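Local coordinates for periplasmic solute binding protein (Pectobacterium atrosepticum, PDB 4RY1), which probably binds a sugar in the periplasm and delivers it to an ABC-type transporter for uptake, at residues N67-F72 and D77-L82; N97-A102 and Q109-S114; K124-N129 and E242-Y247; A130-P135 and F142-V147; Y183-I188 and R199-E204. All coordinates share one frame; numbering follows the deposited sequence.

Contact 1: residues N67-F72 and D77-L82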
# COMPACT_ATOMS: atom_id res chain seq x y z
N ASN A 67 -2.89 -5.44 6.68
CA ASN A 67 -2.73 -6.84 6.30
C ASN A 67 -2.01 -7.67 7.34
O ASN A 67 -1.86 -8.89 7.14
CB ASN A 67 -2.07 -6.90 4.95
CG ASN A 67 -0.91 -5.96 4.84
OD1 ASN A 67 -1.09 -4.72 4.83
ND2 ASN A 67 0.26 -6.51 4.74
N TRP A 68 -1.62 -7.05 8.46
CA TRP A 68 -1.07 -7.78 9.61
C TRP A 68 -2.15 -8.21 10.59
O TRP A 68 -1.86 -8.97 11.53
CB TRP A 68 -0.01 -7.00 10.36
CG TRP A 68 1.14 -6.55 9.54
CD1 TRP A 68 1.49 -6.95 8.27
CD2 TRP A 68 2.09 -5.56 9.91
NE1 TRP A 68 2.59 -6.26 7.85
CE2 TRP A 68 3.00 -5.42 8.85
CE3 TRP A 68 2.28 -4.79 11.07
CZ2 TRP A 68 4.06 -4.51 8.89
CZ3 TRP A 68 3.35 -3.90 11.11
CH2 TRP A 68 4.21 -3.76 10.02
N LEU A 69 -3.38 -7.77 10.39
CA LEU A 69 -4.45 -8.14 11.31
C LEU A 69 -4.74 -9.65 11.34
O LEU A 69 -5.06 -10.18 12.40
CB LEU A 69 -5.71 -7.32 11.09
CG LEU A 69 -5.61 -5.85 11.49
CD1 LEU A 69 -6.95 -5.16 11.23
CD2 LEU A 69 -5.21 -5.67 12.94
N PRO A 70 -4.63 -10.36 10.19
CA PRO A 70 -4.80 -11.83 10.34
C PRO A 70 -3.81 -12.48 11.31
O PRO A 70 -4.21 -13.25 12.19
CB PRO A 70 -4.67 -12.34 8.90
CG PRO A 70 -5.19 -11.18 8.11
CD PRO A 70 -4.61 -9.96 8.77
N GLN A 71 -2.55 -12.12 11.20
CA GLN A 71 -1.50 -12.65 12.08
C GLN A 71 -1.77 -12.31 13.54
O GLN A 71 -1.71 -13.17 14.42
CB GLN A 71 -0.12 -12.13 11.68
CG GLN A 71 0.96 -12.49 12.69
CD GLN A 71 2.38 -12.08 12.29
OE1 GLN A 71 2.63 -11.58 11.17
NE2 GLN A 71 3.32 -12.28 13.23
N PHE A 72 -2.01 -11.04 13.81
CA PHE A 72 -2.07 -10.56 15.19
C PHE A 72 -3.44 -10.66 15.86
O PHE A 72 -3.53 -10.68 17.11
CB PHE A 72 -1.55 -9.12 15.27
CG PHE A 72 -0.07 -9.00 14.99
CD1 PHE A 72 0.85 -9.78 15.67
CD2 PHE A 72 0.40 -8.10 14.04
CE1 PHE A 72 2.20 -9.67 15.41
CE2 PHE A 72 1.75 -7.97 13.78
CZ PHE A 72 2.66 -8.77 14.47
N ASP A 77 -3.81 -12.93 19.66
CA ASP A 77 -4.46 -12.43 20.86
C ASP A 77 -5.29 -11.18 20.60
O ASP A 77 -6.14 -10.83 21.40
CB ASP A 77 -3.44 -12.06 21.93
CG ASP A 77 -2.62 -13.24 22.43
OD1 ASP A 77 -3.12 -14.38 22.39
OD2 ASP A 77 -1.48 -13.01 22.91
N GLY A 78 -5.02 -10.50 19.49
CA GLY A 78 -5.68 -9.24 19.21
C GLY A 78 -5.08 -8.09 19.99
O GLY A 78 -4.22 -8.24 20.87
N PHE A 79 -5.54 -6.92 19.61
CA PHE A 79 -5.16 -5.67 20.23
C PHE A 79 -6.24 -5.20 21.19
O PHE A 79 -7.35 -5.78 21.29
CB PHE A 79 -4.84 -4.66 19.13
CG PHE A 79 -3.64 -5.04 18.30
CD1 PHE A 79 -2.36 -5.09 18.86
CD2 PHE A 79 -3.78 -5.41 16.97
CE1 PHE A 79 -1.26 -5.47 18.11
CE2 PHE A 79 -2.66 -5.77 16.22
CZ PHE A 79 -1.41 -5.79 16.79
N TYR A 80 -5.93 -4.13 21.92
CA TYR A 80 -6.94 -3.50 22.74
C TYR A 80 -8.12 -3.04 21.87
O TYR A 80 -7.92 -2.39 20.83
CB TYR A 80 -6.32 -2.34 23.50
CG TYR A 80 -7.27 -1.58 24.39
CD1 TYR A 80 -7.39 -1.90 25.74
CD2 TYR A 80 -7.99 -0.47 23.92
CE1 TYR A 80 -8.22 -1.19 26.58
CE2 TYR A 80 -8.82 0.24 24.75
CZ TYR A 80 -8.93 -0.12 26.08
OH TYR A 80 -9.76 0.64 26.88
N ASP A 81 -9.33 -3.35 22.32
CA ASP A 81 -10.53 -3.02 21.55
C ASP A 81 -10.81 -1.52 21.61
O ASP A 81 -11.28 -0.98 22.63
CB ASP A 81 -11.71 -3.81 22.10
CG ASP A 81 -13.01 -3.54 21.38
OD1 ASP A 81 -13.04 -2.79 20.38
OD2 ASP A 81 -14.03 -4.10 21.87
N LEU A 82 -10.56 -0.84 20.49
CA LEU A 82 -10.70 0.62 20.44
C LEU A 82 -12.13 1.14 20.62
O LEU A 82 -12.32 2.30 20.95
CB LEU A 82 -10.14 1.18 19.15
CG LEU A 82 -8.65 0.93 18.90
CD1 LEU A 82 -8.24 1.61 17.61
CD2 LEU A 82 -7.76 1.42 20.02

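Contact 2: residues N97-A102 and Q109-S114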
# COMPACT_ATOMS: atom_id res chain seq x y z
N ASN A 97 -17.05 2.96 6.81
CA ASN A 97 -16.38 1.96 5.97
C ASN A 97 -14.91 1.78 6.36
O ASN A 97 -14.39 0.67 6.31
CB ASN A 97 -16.50 2.31 4.47
CG ASN A 97 -17.90 2.07 3.92
OD1 ASN A 97 -18.76 1.51 4.60
ND2 ASN A 97 -18.13 2.49 2.67
N ALA A 98 -14.24 2.87 6.74
CA ALA A 98 -12.85 2.81 7.15
C ALA A 98 -12.70 1.99 8.45
O ALA A 98 -11.84 1.11 8.55
CB ALA A 98 -12.29 4.22 7.33
N LEU A 99 -13.56 2.26 9.42
CA LEU A 99 -13.54 1.50 10.68
C LEU A 99 -13.84 0.02 10.50
O LEU A 99 -13.23 -0.83 11.15
CB LEU A 99 -14.50 2.10 11.70
CG LEU A 99 -14.23 3.55 12.06
CD1 LEU A 99 -15.16 3.98 13.19
CD2 LEU A 99 -12.76 3.72 12.48
N LYS A 100 -14.76 -0.29 9.60
CA LYS A 100 -15.13 -1.67 9.34
C LYS A 100 -13.90 -2.50 8.91
O LYS A 100 -13.77 -3.67 9.32
CB LYS A 100 -16.26 -1.75 8.31
CG LYS A 100 -16.73 -3.16 7.96
CD LYS A 100 -17.43 -3.89 9.10
CE LYS A 100 -18.43 -4.90 8.55
NZ LYS A 100 -19.10 -5.73 9.59
N THR A 101 -12.97 -1.89 8.16
CA THR A 101 -11.79 -2.59 7.64
C THR A 101 -10.92 -3.16 8.77
O THR A 101 -10.16 -4.09 8.55
CB THR A 101 -10.83 -1.70 6.77
OG1 THR A 101 -10.19 -0.71 7.57
CG2 THR A 101 -11.58 -1.02 5.62
N ALA A 102 -11.00 -2.57 9.95
CA ALA A 102 -10.13 -2.96 11.08
C ALA A 102 -10.86 -3.72 12.19
O ALA A 102 -10.29 -3.99 13.25
CB ALA A 102 -9.44 -1.73 11.66
N GLN A 109 -9.67 -3.27 15.98
CA GLN A 109 -8.28 -3.63 16.24
C GLN A 109 -7.29 -2.48 16.06
O GLN A 109 -6.18 -2.54 16.56
CB GLN A 109 -7.86 -4.79 15.32
CG GLN A 109 -8.69 -6.05 15.50
CD GLN A 109 -8.64 -6.54 16.93
OE1 GLN A 109 -9.67 -6.60 17.64
NE2 GLN A 109 -7.46 -6.86 17.38
N GLY A 110 -7.69 -1.47 15.28
CA GLY A 110 -6.81 -0.37 14.95
C GLY A 110 -7.60 0.75 14.31
O GLY A 110 -8.70 0.53 13.83
N LEU A 111 -7.04 1.95 14.34
CA LEU A 111 -7.71 3.12 13.80
C LEU A 111 -6.98 3.52 12.50
O LEU A 111 -5.79 3.86 12.53
CB LEU A 111 -7.65 4.27 14.79
CG LEU A 111 -8.37 5.56 14.43
CD1 LEU A 111 -9.82 5.33 14.00
CD2 LEU A 111 -8.29 6.51 15.64
N PRO A 112 -7.64 3.45 11.34
CA PRO A 112 -6.96 3.86 10.14
C PRO A 112 -6.44 5.28 10.18
O PRO A 112 -7.17 6.20 10.54
CB PRO A 112 -8.02 3.70 9.06
CG PRO A 112 -8.85 2.57 9.58
CD PRO A 112 -8.95 2.86 11.05
N ILE A 113 -5.17 5.43 9.82
CA ILE A 113 -4.54 6.76 9.80
C ILE A 113 -4.97 7.54 8.56
O ILE A 113 -5.22 8.75 8.61
CB ILE A 113 -3.02 6.63 9.89
CG1 ILE A 113 -2.64 5.95 11.21
CG2 ILE A 113 -2.35 8.00 9.79
CD1 ILE A 113 -1.23 5.40 11.21
N SER A 114 -5.01 6.81 7.46
CA SER A 114 -5.48 7.29 6.16
C SER A 114 -5.92 6.07 5.38
O SER A 114 -5.44 4.95 5.60
CB SER A 114 -4.42 8.05 5.40
OG SER A 114 -3.32 7.24 5.14

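Contact 3: residues K124-N129 and E242-Y247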
# COMPACT_ATOMS: atom_id res chain seq x y z
N LYS A 124 5.52 12.43 -16.93
CA LYS A 124 4.94 13.13 -18.08
C LYS A 124 5.94 13.35 -19.21
O LYS A 124 5.63 13.17 -20.39
CB LYS A 124 4.39 14.48 -17.64
CG LYS A 124 3.86 15.32 -18.79
CD LYS A 124 3.38 16.69 -18.29
CE LYS A 124 3.25 17.73 -19.38
NZ LYS A 124 2.23 17.31 -20.37
N THR A 125 7.15 13.74 -18.84
CA THR A 125 8.19 14.08 -19.81
C THR A 125 8.48 12.89 -20.72
O THR A 125 8.51 12.99 -21.94
CB THR A 125 9.47 14.56 -19.10
OG1 THR A 125 9.14 15.65 -18.24
CG2 THR A 125 10.54 15.01 -20.10
N THR A 126 8.67 11.74 -20.10
CA THR A 126 8.94 10.52 -20.86
C THR A 126 7.80 10.09 -21.81
O THR A 126 8.04 9.77 -22.97
CB THR A 126 9.30 9.36 -19.92
OG1 THR A 126 10.30 9.81 -19.00
CG2 THR A 126 9.83 8.21 -20.74
N TRP A 127 6.56 10.07 -21.31
CA TRP A 127 5.40 9.74 -22.15
C TRP A 127 5.26 10.70 -23.35
O TRP A 127 4.99 10.28 -24.48
CB TRP A 127 4.12 9.72 -21.30
CG TRP A 127 3.99 8.46 -20.47
CD1 TRP A 127 4.62 8.18 -19.26
CD2 TRP A 127 3.24 7.27 -20.81
NE1 TRP A 127 4.28 6.93 -18.84
CE2 TRP A 127 3.44 6.34 -19.76
CE3 TRP A 127 2.42 6.90 -21.88
CZ2 TRP A 127 2.87 5.08 -19.75
CZ3 TRP A 127 1.84 5.63 -21.87
CH2 TRP A 127 2.07 4.74 -20.81
N ASP A 128 5.45 11.99 -23.08
CA ASP A 128 5.43 13.05 -24.11
C ASP A 128 6.56 12.84 -25.14
O ASP A 128 6.33 12.95 -26.35
CB ASP A 128 5.54 14.45 -23.48
CG ASP A 128 4.24 14.91 -22.81
OD1 ASP A 128 3.20 14.24 -22.98
OD2 ASP A 128 4.28 15.95 -22.12
N ASN A 129 7.76 12.50 -24.67
CA ASN A 129 8.89 12.19 -25.58
C ASN A 129 8.63 10.96 -26.46
O ASN A 129 9.03 10.93 -27.62
CB ASN A 129 10.20 12.04 -24.80
CG ASN A 129 10.70 13.35 -24.20
OD1 ASN A 129 10.23 14.44 -24.55
ND2 ASN A 129 11.69 13.25 -23.32
N GLU A 242 13.61 6.85 -17.21
CA GLU A 242 13.58 5.67 -18.08
C GLU A 242 12.39 4.75 -17.75
O GLU A 242 11.77 4.16 -18.63
CB GLU A 242 14.88 4.88 -17.99
CG GLU A 242 16.02 5.57 -18.75
CD GLU A 242 17.39 5.02 -18.46
OE1 GLU A 242 17.51 4.00 -17.75
OE2 GLU A 242 18.36 5.64 -18.96
N LEU A 243 12.14 4.58 -16.47
CA LEU A 243 10.92 3.92 -15.99
C LEU A 243 9.88 5.00 -15.78
O LEU A 243 9.98 5.82 -14.86
CB LEU A 243 11.17 3.15 -14.70
CG LEU A 243 12.30 2.11 -14.72
CD1 LEU A 243 12.50 1.52 -13.34
CD2 LEU A 243 11.99 1.02 -15.74
N ALA A 244 8.87 5.00 -16.64
CA ALA A 244 8.00 6.15 -16.80
C ALA A 244 6.67 6.05 -16.04
O ALA A 244 5.77 6.85 -16.25
CB ALA A 244 7.74 6.42 -18.27
N GLY A 245 6.57 5.10 -15.14
CA GLY A 245 5.35 4.91 -14.39
C GLY A 245 5.59 3.99 -13.21
O GLY A 245 6.49 3.16 -13.25
N MET A 246 4.73 4.12 -12.21
CA MET A 246 4.62 3.16 -11.12
C MET A 246 3.16 3.03 -10.71
O MET A 246 2.42 4.01 -10.75
CB MET A 246 5.46 3.58 -9.90
CG MET A 246 6.96 3.42 -10.08
SD MET A 246 7.65 1.74 -10.14
CE MET A 246 9.30 2.23 -10.72
N TYR A 247 2.78 1.83 -10.31
CA TYR A 247 1.45 1.53 -9.79
C TYR A 247 1.56 1.47 -8.27
O TYR A 247 1.80 0.42 -7.70
CB TYR A 247 0.95 0.20 -10.37
CG TYR A 247 -0.42 -0.27 -9.97
CD1 TYR A 247 -1.56 0.47 -10.29
CD2 TYR A 247 -0.60 -1.49 -9.35
CE1 TYR A 247 -2.83 -0.01 -9.97
CE2 TYR A 247 -1.87 -1.97 -9.03
CZ TYR A 247 -2.98 -1.23 -9.35
OH TYR A 247 -4.23 -1.73 -9.02

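Contact 4: residues A130-P135 and F142-V147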
# COMPACT_ATOMS: atom_id res chain seq x y z
N ALA A 130 7.98 9.95 -25.90
CA ALA A 130 7.54 8.77 -26.68
C ALA A 130 6.39 9.06 -27.66
O ALA A 130 6.16 8.29 -28.57
CB ALA A 130 7.11 7.65 -25.74
N GLY A 131 5.65 10.14 -27.41
CA GLY A 131 4.45 10.49 -28.19
C GLY A 131 3.21 9.65 -27.92
O GLY A 131 2.34 9.50 -28.79
N VAL A 132 3.13 9.11 -26.71
CA VAL A 132 2.03 8.25 -26.31
C VAL A 132 1.23 8.92 -25.21
O VAL A 132 1.77 9.45 -24.24
CB VAL A 132 2.56 6.87 -25.83
CG1 VAL A 132 1.40 5.93 -25.51
CG2 VAL A 132 3.45 6.24 -26.90
N ALA A 133 -0.08 8.92 -25.40
CA ALA A 133 -1.01 9.38 -24.39
C ALA A 133 -1.12 8.36 -23.27
O ALA A 133 -0.98 7.16 -23.48
CB ALA A 133 -2.38 9.62 -25.01
N TYR A 134 -1.43 8.84 -22.07
CA TYR A 134 -1.61 7.91 -20.95
C TYR A 134 -2.76 6.96 -21.31
O TYR A 134 -3.79 7.41 -21.83
CB TYR A 134 -1.95 8.61 -19.63
CG TYR A 134 -0.93 9.57 -19.06
CD1 TYR A 134 0.44 9.40 -19.26
CD2 TYR A 134 -1.34 10.64 -18.28
CE1 TYR A 134 1.36 10.28 -18.71
CE2 TYR A 134 -0.43 11.53 -17.72
CZ TYR A 134 0.91 11.35 -17.95
OH TYR A 134 1.81 12.24 -17.41
N PRO A 135 -2.60 5.66 -21.03
CA PRO A 135 -3.59 4.68 -21.48
C PRO A 135 -4.87 4.66 -20.64
O PRO A 135 -4.85 4.78 -19.43
CB PRO A 135 -2.83 3.36 -21.39
CG PRO A 135 -1.85 3.57 -20.29
CD PRO A 135 -1.45 5.02 -20.38
N PHE A 142 -0.62 -2.02 -23.31
CA PHE A 142 0.25 -2.97 -24.02
C PHE A 142 0.83 -2.36 -25.28
O PHE A 142 1.99 -2.59 -25.60
CB PHE A 142 -0.49 -4.28 -24.34
CG PHE A 142 -0.83 -5.08 -23.12
CD1 PHE A 142 0.18 -5.57 -22.31
CD2 PHE A 142 -2.15 -5.35 -22.78
CE1 PHE A 142 -0.11 -6.30 -21.17
CE2 PHE A 142 -2.45 -6.08 -21.65
CZ PHE A 142 -1.43 -6.56 -20.84
N ALA A 143 0.02 -1.57 -25.97
CA ALA A 143 0.44 -0.96 -27.23
C ALA A 143 1.51 0.14 -27.01
O ALA A 143 2.31 0.42 -27.90
CB ALA A 143 -0.77 -0.43 -27.99
N ALA A 144 1.53 0.77 -25.83
CA ALA A 144 2.56 1.78 -25.48
C ALA A 144 3.98 1.23 -25.42
O ALA A 144 4.94 1.95 -25.75
CB ALA A 144 2.25 2.43 -24.15
N GLY A 145 4.11 -0.02 -24.97
CA GLY A 145 5.43 -0.65 -24.79
C GLY A 145 6.32 -0.62 -26.03
O GLY A 145 7.46 -0.13 -25.99
N PRO A 146 5.83 -1.17 -27.16
CA PRO A 146 6.66 -1.20 -28.38
C PRO A 146 7.00 0.18 -28.89
O PRO A 146 8.07 0.38 -29.48
CB PRO A 146 5.76 -1.90 -29.39
CG PRO A 146 4.94 -2.82 -28.54
CD PRO A 146 4.63 -2.01 -27.32
N VAL A 147 6.09 1.12 -28.67
CA VAL A 147 6.33 2.49 -29.08
C VAL A 147 7.48 3.12 -28.26
O VAL A 147 8.39 3.76 -28.81
CB VAL A 147 5.06 3.34 -29.02
CG1 VAL A 147 5.40 4.78 -29.36
CG2 VAL A 147 3.97 2.81 -29.94

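Contact 5: residues Y183-I188 and R199-E204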
# COMPACT_ATOMS: atom_id res chain seq x y z
N TYR A 183 -13.87 -10.44 -14.61
CA TYR A 183 -14.68 -11.51 -14.04
C TYR A 183 -15.52 -11.14 -12.82
O TYR A 183 -16.39 -11.92 -12.42
CB TYR A 183 -13.78 -12.68 -13.65
CG TYR A 183 -13.06 -13.32 -14.80
CD1 TYR A 183 -13.75 -14.10 -15.73
CD2 TYR A 183 -11.69 -13.17 -14.96
CE1 TYR A 183 -13.10 -14.71 -16.77
CE2 TYR A 183 -11.03 -13.77 -16.02
CZ TYR A 183 -11.75 -14.54 -16.92
OH TYR A 183 -11.14 -15.15 -17.98
N GLY A 184 -15.25 -10.00 -12.19
CA GLY A 184 -16.01 -9.59 -11.00
C GLY A 184 -15.79 -10.47 -9.79
O GLY A 184 -16.66 -10.56 -8.90
N ILE A 185 -14.63 -11.13 -9.73
CA ILE A 185 -14.25 -11.94 -8.58
C ILE A 185 -12.86 -11.51 -8.07
O ILE A 185 -12.08 -10.90 -8.82
CB ILE A 185 -14.27 -13.46 -8.85
CG1 ILE A 185 -13.19 -13.90 -9.83
CG2 ILE A 185 -15.64 -13.86 -9.37
CD1 ILE A 185 -12.85 -15.38 -9.70
N ASP A 186 -12.59 -11.84 -6.81
CA ASP A 186 -11.29 -11.60 -6.17
C ASP A 186 -10.40 -12.83 -6.35
O ASP A 186 -10.85 -13.90 -6.72
CB ASP A 186 -11.46 -11.28 -4.67
CG ASP A 186 -10.14 -10.87 -4.01
OD1 ASP A 186 -9.39 -10.08 -4.63
OD2 ASP A 186 -9.81 -11.40 -2.92
N MET A 187 -9.11 -12.62 -6.10
CA MET A 187 -8.08 -13.65 -6.10
C MET A 187 -8.21 -14.68 -4.95
O MET A 187 -7.78 -15.82 -5.11
CB MET A 187 -6.72 -12.92 -6.03
CG MET A 187 -5.45 -13.74 -6.11
SD MET A 187 -3.98 -12.67 -5.94
CE MET A 187 -4.13 -11.84 -7.51
N ILE A 188 -8.77 -14.26 -3.81
CA ILE A 188 -8.80 -15.10 -2.58
C ILE A 188 -10.25 -15.51 -2.24
O ILE A 188 -11.15 -14.67 -2.28
CB ILE A 188 -8.23 -14.36 -1.34
CG1 ILE A 188 -6.86 -13.72 -1.65
CG2 ILE A 188 -8.18 -15.28 -0.12
CD1 ILE A 188 -5.77 -14.73 -1.94
N ARG A 199 -7.87 -22.97 -12.20
CA ARG A 199 -6.58 -23.28 -12.79
C ARG A 199 -6.35 -22.41 -14.03
O ARG A 199 -5.28 -21.85 -14.23
CB ARG A 199 -6.48 -24.75 -13.17
CG ARG A 199 -5.23 -25.09 -13.98
CD ARG A 199 -5.45 -26.31 -14.85
NE ARG A 199 -6.25 -26.02 -16.04
CZ ARG A 199 -6.56 -26.92 -16.96
NH1 ARG A 199 -7.29 -26.59 -18.02
NH2 ARG A 199 -6.13 -28.18 -16.83
N ASP A 200 -7.38 -22.31 -14.88
CA ASP A 200 -7.32 -21.48 -16.10
C ASP A 200 -7.12 -19.99 -15.83
O ASP A 200 -6.38 -19.30 -16.54
CB ASP A 200 -8.56 -21.70 -16.96
CG ASP A 200 -8.47 -22.97 -17.79
OD1 ASP A 200 -7.46 -23.71 -17.67
OD2 ASP A 200 -9.43 -23.24 -18.56
N GLN A 201 -7.78 -19.49 -14.80
CA GLN A 201 -7.63 -18.08 -14.42
C GLN A 201 -6.24 -17.72 -13.86
O GLN A 201 -5.72 -16.64 -14.14
CB GLN A 201 -8.74 -17.70 -13.46
CG GLN A 201 -10.07 -17.59 -14.18
CD GLN A 201 -11.24 -17.40 -13.24
OE1 GLN A 201 -11.30 -18.01 -12.16
NE2 GLN A 201 -12.20 -16.59 -13.67
N VAL A 202 -5.65 -18.63 -13.11
CA VAL A 202 -4.26 -18.47 -12.63
C VAL A 202 -3.32 -18.44 -13.84
O VAL A 202 -2.40 -17.64 -13.91
CB VAL A 202 -3.85 -19.54 -11.62
CG1 VAL A 202 -2.41 -19.36 -11.21
CG2 VAL A 202 -4.76 -19.46 -10.39
N ARG A 203 -3.55 -19.31 -14.82
CA ARG A 203 -2.78 -19.20 -16.09
C ARG A 203 -2.90 -17.86 -16.81
O ARG A 203 -1.92 -17.34 -17.34
CB ARG A 203 -3.20 -20.29 -17.05
CG ARG A 203 -2.64 -21.61 -16.65
CD ARG A 203 -3.30 -22.72 -17.43
NE ARG A 203 -2.80 -24.01 -16.97
CZ ARG A 203 -3.01 -25.16 -17.61
NH1 ARG A 203 -3.71 -25.19 -18.73
NH2 ARG A 203 -2.51 -26.28 -17.11
N GLU A 204 -4.11 -17.35 -16.84
CA GLU A 204 -4.42 -16.06 -17.43
C GLU A 204 -3.69 -14.95 -16.69
O GLU A 204 -3.22 -14.00 -17.30
CB GLU A 204 -5.94 -15.84 -17.43
CG GLU A 204 -6.39 -14.52 -18.05
CD GLU A 204 -7.89 -14.42 -18.22
OE1 GLU A 204 -8.61 -15.28 -17.67
OE2 GLU A 204 -8.34 -13.44 -18.84

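Contact 1: residues N67-F72 and D77-L82
Phe72 and Phe79 meet where the short helix 69-74 gives way to the loop that follows it, a helix-to-loop turn in a solute-binding protein of the periplasmic binding protein fold. Four residues separate the two segments in the chain, so the contact folds the loop back on the helix it has just left.

Aromatic packing makes up most of it. The rings of Phe72 and Phe79 are neither stacked nor edge-to-face; their planes stand at 60° and their centroids lie 5.9 Å apart. The closest approach is not ring to ring. CB of Phe72 sits 3.7 Å from CE2 of Phe79, and CZ of Phe79 lies 3.9 Å from CG of Phe72. Phe79 carries its CG beside the backbone N (chi1 -65°), which swings the ring from the loop back toward the helix.

The aliphatic part is smaller. CD2 of Leu69, one turn before Phe72, reaches the edge of the Phe79 ring near its plane, 4.2 Å from CE2. Around this group, Phe72 also packs on Ile53 of helix 45-55. Leu69 rests on Leu289 and Phe79 on Ala291, both of strand 284-292. The aromatic pair therefore lies between a helix and the sheet.

One backbone hydrogen bond ties the turn. Gly78 has a positive phi. Gly78 N donates to Phe72 O at 2.8 Å, with an N-H...O angle of 147°.

Contact 2: residues N97-A102 and Q109-S114
Leu99 reaches from the helix to strand 107-123. Its CB starts off alongside the strand rather than at it. Chi1 (-59°) puts CG next to the backbone N, and of the two methyls beyond it CD2 is the one that crosses. It meets CD1 of Leu111 at 3.7 Å and CD of Pro112 at 4.2 Å. The Leu99 and Leu111 side chains lie side by side and point the same way, whereas Leu99 crosses Pro112 at about a right angle.

Pro112 also touches the helix backbone: its CG is 3.5 Å from Ala98 O. The same carbonyl accepts the hydroxyl of Thr101, in its plane, with OG1 2.6 Å from Ala98 O.

At the other end the chain closes through the backbone. Gln109 N donates to Ala102 O at 2.9 Å with an angle of 163°. Ala102 CB comes within 3.2 Å of Gly110 O. Both Gly110 N and Gly110 O are buried here and have no partner in the model.

Helix 96-100 and the residues just after it thus pack on the first part of strand 107-123. That strand pairs with 284-292, whose Leu289 touches Pro112, and Leu111 reaches on to Met306 and Leu310 of helix 299-310.

Contact 3: residues K124-N129 and E242-Y247
Helix 124-130 passes the start of strand 245-249 with one close approach, Thr126 CA to Ala244 CA at 6.0 Å. Ala244 is the residue just before the strand, and its CB points at the helix.

Thr126 and Trp127 hold this methyl between them. CG2 of Thr126 lies 3.7 Å from Ala244 CB. From the other residue, NE1 of Trp127 is 3.5 Å from the same CB. The Thr126 hydroxyl is used outside the pair: OG1 bonds to Gly241 O.

Trp127 also makes the polar link. Its NE1 donates to Ala244 O at 3.0 Å, with an N-H...O angle of 142°. The oxygen lies in the indole plane, but the donor sits well above the carbonyl plane, 52° out of it, so the bond is not directed along a lone pair. A chi1 of -78° turns the indole away from its own carbonyl carbon, and the N-H edge reaches the carbonyl just before the strand.

The indole is enclosed further out. Tyr134 and Phe148 meet it edge-to-face, and Ala144 of helix 138-152 touches it.

The helix packs on the residue that leads into a strand of the sheet, in the C-terminal lobe of the two-lobed solute-binding protein fold: strand 245-249 pairs antiparallel with 107-123, the strand that leads straight into helix 124-130.

Contact 4: residues A130-P135 and F142-V147
Val132 meets Ala144 and Val147, which lie one turn apart on helix 138-152. Each of its two methyls has its own partner. CG1 packs on CB of Ala144 at 3.8 Å. CG2 lies 3.5 Å from CG1 of Val147, which is tighter than usual van der Waals contact. With chi1 at -176°, CG1 of Val132 stands opposite the backbone N and CG2 beside it, and the two branches fork toward the two helix residues.

Val147 CG1 has a second neighbour, Ala130 O at 3.7 Å. The contact is van der Waals packing of methyls, with one backbone carbonyl oxygen at its margin.

The next shell fixes the loop. Gly131 is the first residue after helix 124-130 to leave helical geometry; its phi is positive, and two bonds run back into the last helical turn. Beyond it, Trp127 touches Val132 and Pro135. Ala130 packs on Phe148 and Leu152, further along helix 138-152. That helix is kinked at Pro146, whose N has no bond to the turn before.

A Schellman motif thus ends helix 124-130, and the loop after it lays Val132 against the next helix, so that the connection between two consecutive helices packs on the second of them, in this lobe of the solute-binding protein fold.

Contact 5: residues Y183-I188 and R199-E204
The Tyr183 ring has Gln201 on one face and Glu204 at its edge. Gln201 NE2 stands 3.4 Å above the ring plane, over its centre. The amide and ring planes are 73° apart, and the nitrogen is the end over the face. At the edge, in the ring plane, lies the Glu204 carboxylate carbon, and the carboxylate is turned almost at right angles to the ring.

The polar bond is at the ring's hydroxyl. Tyr183 OH donates to Glu204 OE1 at 2.6 Å, on the syn lone pair. The two side chains approach from opposite directions. Glu204 has CG anti to the backbone N (chi1 -179°) and stays extended beyond it, which carries the carboxylate out from the helix to the tyrosine. Its other oxygen, OE2, forms a salt bridge with Lys182. Two polar partners hold the carboxylate, and the lysine would be expected to favour its negative charge.

Gln201 has its oxygen engaged: OE1 accepts from Ser198 N just before the helix. This bond orients the amide and leaves NE2 toward the ring. Ile185 CD1 lies 3.9 Å from Gln201 OE1.

Tyr183 ends helix 169-183, and Gly184 follows with positive phi as the chain turns toward strand 188-189. The contact joins this end to helix 199-214 at the surface. Met179 of helix 169-183 touches Gln201 and Glu204, while helix 391-409 packs against Val202 and Arg203.

Contacts 1 and 2 touch, with centres 12 Å apart: Leu82 CD1 lies 3.5 Å from Leu111 N. Contacts 3 and 4 also touch, with centres 10 Å apart. Trp127 of contact 3 packs against contact 4, and Trp127 O and Val132 N, 3.1 Å apart, probably form a hydrogen bond. The two pairs lie on opposite sides of the chain's centre, contacts 2 and 3 being 34 Å apart between centres, yet strand 107-123 joins them. Contact 5 touches none of the others; its nearest is contact 4, about 27 Å between centres and about 8 Å between nearest atoms. Glycerol, probably from crystallisation, bonds to Lys124, Asp128 and Tyr247 of contact 3 and to Tyr134 N of contact 4.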